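Local coordinates for PTS system, nitrogen regulatory IIA protein (Neisseria meningitidis, PDB 2A0J) that probably takes part in phosphoryl transfer as a IIA component of the phosphotransferase system, with a role in nitrogen regulation, at residues T77-T83 / S98-L104. Numbering follows the deposited sequence.
Sequences TGAFIRT and SLIFILL
Strand 77-83 runs antiparallel to strand 99-104, with Ser-98 at the corner where the chain turns into it; the axes approach to 4.7 Å at 164°. Paired backbone hydrogen bonds are Thr-77 N–Leu-104 O (3.0 Å) with Leu-104 N–Thr-77 O (2.8 Å), Ala-79 N–Ile-102 O with Ile-102 N–Ala-79 O (both 3.0 Å), and Ile-81 N–Ile-100 O (2.7 Å) with Ile-100 N–Ile-81 O (2.9 Å). A single hydrogen bond, Thr-83 N–Ser-98 O (3.1 Å), ends the series; a water there joins Thr-83 O to Ser-98 OG. Between lie the non-hydrogen-bonded pairs Gly-78/Leu-103, Phe-80/Phe-101 and Arg-82/Leu-99 (CA-CA 4.4, 4.5 and 5.0 Å). These are the inner strands of the four-stranded mixed sheet in this EIIA type 2 domain, with helices on both faces. Ala-79, Ile-81, Ile-100 and Ile-102 meet helix 22-33. On the other face Phe-80 CD1 lies 3.8 Å from Phe-101 CD2, both chi1 t, against helix 139-146. A CB on Gly-78 would clash with Ile-102 O. Arg-82 hydrogen-bonds to the Leu-15, Leu-133 and Val-136 carbonyls.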
ATOM      1  N   THR A  77       3.028  -8.666  -4.945  1.00 24.60           N
ATOM      2  CA  THR A  77       3.049  -7.455  -5.741  1.00 27.65           C
ATOM      3  C   THR A  77       2.563  -6.312  -4.857  1.00 29.91           C
ATOM      4  O   THR A  77       1.753  -6.523  -3.950  1.00 28.28           O
ATOM      5  CB  THR A  77       2.141  -7.594  -6.980  1.00 31.32           C
ATOM      6  OG1 THR A  77       2.302  -6.445  -7.820  1.00 27.82           O
ATOM      7  CG2 THR A  77       0.676  -7.737  -6.563  1.00 16.81           C
ATOM      8  N   GLY A  78       3.072  -5.109  -5.105  1.00 27.73           N
ATOM      9  CA  GLY A  78       2.670  -3.968  -4.304  1.00 21.60           C
ATOM     10  C   GLY A  78       2.608  -2.661  -5.071  1.00 21.31           C
ATOM     11  O   GLY A  78       2.870  -2.612  -6.273  1.00 22.49           O
ATOM     12  N   ALA A  79       2.249  -1.595  -4.366  1.00 17.96           N
ATOM     13  CA  ALA A  79       2.158  -0.271  -4.965  1.00 16.54           C
ATOM     14  C   ALA A  79       2.269   0.763  -3.859  1.00 18.26           C
ATOM     15  O   ALA A  79       2.090   0.446  -2.681  1.00 17.86           O
ATOM     16  CB  ALA A  79       0.832  -0.106  -5.695  1.00  3.93           C
ATOM     17  N   PHE A  80       2.574   1.999  -4.236  1.00 14.89           N
ATOM     18  CA  PHE A  80       2.682   3.062  -3.253  1.00 19.92           C
ATOM     19  C   PHE A  80       1.925   4.280  -3.761  1.00 18.05           C
ATOM     20  O   PHE A  80       2.059   4.652  -4.929  1.00 12.54           O
ATOM     21  CB  PHE A  80       4.146   3.427  -3.006  1.00 18.68           C
ATOM     22  CG  PHE A  80       4.332   4.404  -1.887  1.00 23.16           C
ATOM     23  CD1 PHE A  80       4.221   3.987  -0.562  1.00 22.78           C
ATOM     24  CD2 PHE A  80       4.560   5.752  -2.152  1.00 19.65           C
ATOM     25  CE1 PHE A  80       4.328   4.900   0.487  1.00 19.38           C
ATOM     26  CE2 PHE A  80       4.669   6.675  -1.107  1.00 18.50           C
ATOM     27  CZ  PHE A  80       4.552   6.245   0.217  1.00  8.35           C
ATOM     28  N   ILE A  81       1.134   4.894  -2.883  1.00 21.06           N
ATOM     29  CA  ILE A  81       0.352   6.074  -3.243  1.00 22.50           C
ATOM     30  C   ILE A  81       0.514   7.255  -2.293  1.00 23.75           C
ATOM     31  O   ILE A  81       0.422   7.103  -1.075  1.00 21.68           O
ATOM     32  CB  ILE A  81      -1.153   5.769  -3.295  1.00 22.00           C
ATOM     33  CG1 ILE A  81      -1.438   4.680  -4.327  1.00 16.47           C
ATOM     34  CG2 ILE A  81      -1.920   7.049  -3.615  1.00  9.66           C
ATOM     35  CD1 ILE A  81      -2.923   4.365  -4.484  1.00  9.65           C
ATOM     36  N   ARG A  82       0.745   8.431  -2.873  1.00 26.07           N
ATOM     37  CA  ARG A  82       0.885   9.682  -2.126  1.00 24.25           C
ATOM     38  C   ARG A  82      -0.305  10.528  -2.576  1.00 21.97           C
ATOM     39  O   ARG A  82      -0.397  10.916  -3.745  1.00 15.17           O
ATOM     40  CB  ARG A  82       2.192  10.394  -2.488  1.00 16.33           C
ATOM     41  CG  ARG A  82       3.024  10.854  -1.294  1.00 21.75           C
ATOM     42  CD  ARG A  82       3.127  12.362  -1.213  1.00 13.76           C
ATOM     43  NE  ARG A  82       3.656  12.940  -2.449  1.00 33.10           N
ATOM     44  CZ  ARG A  82       4.945  13.078  -2.733  1.00 10.29           C
ATOM     45  NH1 ARG A  82       5.871  12.688  -1.876  1.00 34.91           N
ATOM     46  NH2 ARG A  82       5.306  13.612  -3.884  1.00 21.40           N
ATOM     47  N   THR A  83      -1.222  10.789  -1.649  1.00 13.32           N
ATOM     48  CA  THR A  83      -2.424  11.557  -1.947  1.00  5.13           C
ATOM     49  C   THR A  83      -2.181  13.069  -1.973  1.00 10.95           C
ATOM     50  O   THR A  83      -1.333  13.586  -1.249  1.00 13.34           O
ATOM     51  CB  THR A  83      -3.543  11.222  -0.920  1.00 16.62           C
ATOM     52  OG1 THR A  83      -3.062  11.449   0.414  1.00 25.52           O
ATOM     53  CG2 THR A  83      -3.968   9.748  -1.053  1.00  9.92           C
ATOM     54  N   SER A  98      -2.018   9.996   4.083  1.00  9.97           N
ATOM     55  CA  SER A  98      -1.522  10.504   2.802  1.00 10.76           C
ATOM     56  C   SER A  98      -0.499   9.566   2.171  1.00 13.61           C
ATOM     57  O   SER A  98      -0.112   9.736   1.013  1.00 16.31           O
ATOM     58  CB  SER A  98      -0.898  11.894   2.981  1.00  3.72           C
ATOM     59  OG  SER A  98      -1.888  12.879   3.243  1.00 10.96           O
ATOM     60  N   LEU A  99      -0.057   8.581   2.942  1.00 15.74           N
ATOM     61  CA  LEU A  99       0.918   7.617   2.452  1.00 13.73           C
ATOM     62  C   LEU A  99       0.342   6.204   2.516  1.00 12.00           C
ATOM     63  O   LEU A  99       0.140   5.652   3.596  1.00 15.88           O
ATOM     64  CB  LEU A  99       2.204   7.726   3.269  1.00  5.22           C
ATOM     65  CG  LEU A  99       2.827   9.126   3.198  1.00 14.78           C
ATOM     66  CD1 LEU A  99       4.208   9.124   3.836  1.00 28.01           C
ATOM     67  CD2 LEU A  99       2.920   9.569   1.747  1.00  3.60           C
ATOM     68  N   ILE A 100       0.076   5.627   1.349  1.00 14.15           N
ATOM     69  CA  ILE A 100      -0.512   4.291   1.284  1.00 22.79           C
ATOM     70  C   ILE A 100       0.331   3.241   0.544  1.00 22.40           C
ATOM     71  O   ILE A 100       0.654   3.402  -0.634  1.00 20.55           O
ATOM     72  CB  ILE A 100      -1.932   4.334   0.610  1.00 21.21           C
ATOM     73  CG1 ILE A 100      -2.813   5.404   1.269  1.00 13.56           C
ATOM     74  CG2 ILE A 100      -2.620   2.974   0.735  1.00  5.20           C
ATOM     75  CD1 ILE A 100      -2.558   6.816   0.783  1.00 11.32           C
ATOM     76  N   PHE A 101       0.684   2.164   1.245  1.00 17.66           N
ATOM     77  CA  PHE A 101       1.435   1.072   0.632  1.00 16.14           C
ATOM     78  C   PHE A 101       0.512  -0.160   0.569  1.00 14.17           C
ATOM     79  O   PHE A 101       0.073  -0.667   1.602  1.00  5.93           O
ATOM     80  CB  PHE A 101       2.704   0.754   1.442  1.00 12.20           C
ATOM     81  CG  PHE A 101       3.659  -0.172   0.730  1.00 13.55           C
ATOM     82  CD1 PHE A 101       3.332  -1.514   0.525  1.00 32.39           C
ATOM     83  CD2 PHE A 101       4.859   0.308   0.215  1.00 12.15           C
ATOM     84  CE1 PHE A 101       4.184  -2.363  -0.188  1.00 23.97           C
ATOM     85  CE2 PHE A 101       5.722  -0.533  -0.502  1.00 17.07           C
ATOM     86  CZ  PHE A 101       5.382  -1.869  -0.704  1.00 22.12           C
ATOM     87  N   ILE A 102       0.203  -0.624  -0.643  1.00 15.07           N
ATOM     88  CA  ILE A 102      -0.675  -1.783  -0.816  1.00 14.35           C
ATOM     89  C   ILE A 102       0.130  -3.020  -1.162  1.00  9.81           C
ATOM     90  O   ILE A 102       1.063  -2.953  -1.952  1.00 16.24           O
ATOM     91  CB  ILE A 102      -1.709  -1.581  -1.949  1.00 15.09           C
ATOM     92  CG1 ILE A 102      -2.379  -0.211  -1.830  1.00 15.54           C
ATOM     93  CG2 ILE A 102      -2.754  -2.684  -1.890  1.00 19.08           C
ATOM     94  CD1 ILE A 102      -1.550   0.939  -2.403  1.00 16.89           C
ATOM     95  N   LEU A 103      -0.239  -4.149  -0.570  1.00 14.28           N
ATOM     96  CA  LEU A 103       0.450  -5.408  -0.824  1.00 17.32           C
ATOM     97  C   LEU A 103      -0.507  -6.567  -1.080  1.00 19.09           C
ATOM     98  O   LEU A 103      -1.413  -6.814  -0.284  1.00 26.34           O
ATOM     99  CB  LEU A 103       1.346  -5.776   0.360  1.00 17.71           C
ATOM    100  CG  LEU A 103       2.120  -7.083   0.149  1.00 29.04           C
ATOM    101  CD1 LEU A 103       3.126  -6.889  -0.977  1.00 29.37           C
ATOM    102  CD2 LEU A 103       2.830  -7.502   1.419  1.00 13.13           C
ATOM    103  N   LEU A 104      -0.296  -7.270  -2.192  1.00 19.31           N
ATOM    104  CA  LEU A 104      -1.100  -8.443  -2.556  1.00 12.59           C
ATOM    105  C   LEU A 104      -0.160  -9.658  -2.521  1.00 13.68           C
ATOM    106  O   LEU A 104       0.818  -9.718  -3.271  1.00 13.62           O
ATOM    107  CB  LEU A 104      -1.677  -8.298  -3.962  1.00  5.78           C
ATOM    108  CG  LEU A 104      -3.192  -8.278  -4.139  1.00 23.96           C
ATOM    109  CD1 LEU A 104      -3.482  -8.494  -5.624  1.00 14.41           C
ATOM    110  CD2 LEU A 104      -3.869  -9.365  -3.299  1.00 11.16           C
TER
HETATM  111  O   HOH W   1      -1.865  14.563   1.285  1.00 15.78           O